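Local coordinates for thiosulfate reductase (Thermus thermophilus, PDB 2VPZ), which probably acts as a molybdenum oxidoreductase on sulfur compounds, carrying two molybdopterin guanine dinucleotides and a [4Fe-4S] cluster, at residues A[30-35]-A[54-59]. Numbering follows the deposited sequence.
Sequences APWYAQ and VAHAVG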
# COMPACT_ATOMS: atom_id res chain seq x y z
N ALA A 30 8.26 -33.36 -28.26
CA ALA A 30 6.81 -33.06 -28.10
C ALA A 30 6.50 -31.53 -28.23
O ALA A 30 5.61 -31.17 -29.00
CB ALA A 30 6.28 -33.66 -26.77
N PRO A 31 7.21 -30.63 -27.48
CA PRO A 31 6.88 -29.18 -27.65
C PRO A 31 7.07 -28.71 -29.13
O PRO A 31 8.01 -29.19 -29.78
CB PRO A 31 7.87 -28.45 -26.73
CG PRO A 31 8.42 -29.51 -25.79
CD PRO A 31 8.29 -30.85 -26.51
N TRP A 32 6.24 -27.79 -29.66
CA TRP A 32 6.41 -27.32 -31.05
C TRP A 32 7.78 -26.61 -31.33
O TRP A 32 8.43 -26.90 -32.34
CB TRP A 32 5.24 -26.38 -31.52
CG TRP A 32 5.25 -24.97 -30.92
CD1 TRP A 32 4.69 -24.58 -29.73
CD2 TRP A 32 5.99 -23.82 -31.40
NE1 TRP A 32 5.04 -23.28 -29.44
CE2 TRP A 32 5.83 -22.79 -30.44
CE3 TRP A 32 6.78 -23.57 -32.54
CZ2 TRP A 32 6.44 -21.51 -30.59
CZ3 TRP A 32 7.39 -22.30 -32.70
CH2 TRP A 32 7.20 -21.28 -31.72
N TYR A 33 8.27 -25.74 -30.44
CA TYR A 33 9.55 -25.02 -30.63
C TYR A 33 10.85 -25.88 -30.60
O TYR A 33 11.93 -25.40 -30.96
CB TYR A 33 9.66 -23.84 -29.61
CG TYR A 33 9.43 -24.27 -28.17
CD1 TYR A 33 10.46 -24.85 -27.42
CD2 TYR A 33 8.17 -24.19 -27.58
CE1 TYR A 33 10.24 -25.35 -26.12
CE2 TYR A 33 7.93 -24.69 -26.27
CZ TYR A 33 8.97 -25.27 -25.55
OH TYR A 33 8.77 -25.75 -24.28
N ALA A 34 10.75 -27.15 -30.18
CA ALA A 34 11.92 -28.08 -30.12
C ALA A 34 11.97 -28.92 -31.38
O ALA A 34 13.00 -29.51 -31.78
CB ALA A 34 11.86 -28.97 -28.87
N GLN A 35 10.80 -28.98 -32.00
CA GLN A 35 10.55 -29.64 -33.28
C GLN A 35 11.00 -28.59 -34.31
O GLN A 35 11.02 -27.38 -34.04
CB GLN A 35 9.04 -29.87 -33.49
CG GLN A 35 8.58 -31.29 -33.76
CD GLN A 35 7.11 -31.47 -33.41
OE1 GLN A 35 6.69 -31.13 -32.30
NE2 GLN A 35 6.31 -32.00 -34.36
N VAL A 54 5.02 -12.56 -37.95
CA VAL A 54 5.85 -13.68 -38.40
C VAL A 54 5.03 -14.92 -37.96
O VAL A 54 4.54 -14.92 -36.84
CB VAL A 54 7.25 -13.76 -37.71
CG1 VAL A 54 7.98 -15.04 -38.17
CG2 VAL A 54 8.08 -12.51 -38.03
N ALA A 55 4.87 -15.93 -38.83
CA ALA A 55 4.15 -17.15 -38.47
C ALA A 55 5.15 -18.32 -38.39
O ALA A 55 5.95 -18.50 -39.32
CB ALA A 55 3.03 -17.49 -39.50
N HIS A 56 5.09 -19.06 -37.30
CA HIS A 56 5.96 -20.20 -37.05
C HIS A 56 5.18 -21.51 -37.28
O HIS A 56 4.31 -21.86 -36.47
CB HIS A 56 6.52 -20.15 -35.60
CG HIS A 56 7.24 -18.90 -35.24
ND1 HIS A 56 8.42 -18.53 -35.79
CD2 HIS A 56 6.92 -17.93 -34.37
CE1 HIS A 56 8.82 -17.37 -35.29
NE2 HIS A 56 7.91 -16.98 -34.41
N ALA A 57 5.48 -22.20 -38.37
CA ALA A 57 4.86 -23.48 -38.66
C ALA A 57 5.85 -24.65 -38.49
O ALA A 57 7.08 -24.46 -38.58
CB ALA A 57 4.27 -23.50 -40.11
N VAL A 58 5.31 -25.83 -38.19
CA VAL A 58 6.03 -27.12 -38.07
C VAL A 58 5.14 -28.04 -38.95
O VAL A 58 4.09 -28.49 -38.52
CB VAL A 58 6.06 -27.68 -36.59
CG1 VAL A 58 6.52 -29.17 -36.61
CG2 VAL A 58 7.02 -26.83 -35.72
N GLY A 59 5.56 -28.33 -40.18
CA GLY A 59 4.71 -29.11 -41.04
C GLY A 59 3.51 -28.24 -41.45
O GLY A 59 3.66 -27.03 -41.63
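Trp32 meets His56 where the loop 30-35 packs against the end of strand 52-57 and the residues that follow it. Two separate touches make up the contact. In the first, the six-membered ring of Trp32 reaches His56. Its atom CZ3 lies 3.7 Å from His56 CB. The indole approaches this CB obliquely, and the imidazole contributes little. The two rings are nearly parallel, with planes at 25°. They are slid apart, however, with centroids 5.9 Å from each other, and barely overlap. His56 ND1 is hydrogen-bonded to Ser39 OG, on the neighbouring strand 38-43, which helps to set the turn of the imidazole. Tyr33 CB lies over the centre of one indole face, 3.8 Å above its plane. The indole also meets the ring of Tyr63, and Trp32 NE1 bonds to the backbone of a chain of another protein.

The second touch is made by the two methyls of Val58. CG1 is anti to the backbone N (chi1 166°), a rotation that sends it to Gln35. It packs against the extended Gln35 chain and comes nearest its amide, 3.6 Å from Gln35 NE2. The two side chains cross at about a right angle. The same rotation leaves CG2, beside the backbone N, to meet the loop backbone, 3.7 Å from Trp32 O. No hydrogen bond links the two segments; the contact is van der Waals packing.

The side chain of His56 is about 14 Å from the iron-sulfur cluster. Here the loop before strand 38-43, at the start of the modelled chain, packs on the three-stranded antiparallel sheet of the Fe4S4 domain, beside a chain of another protein.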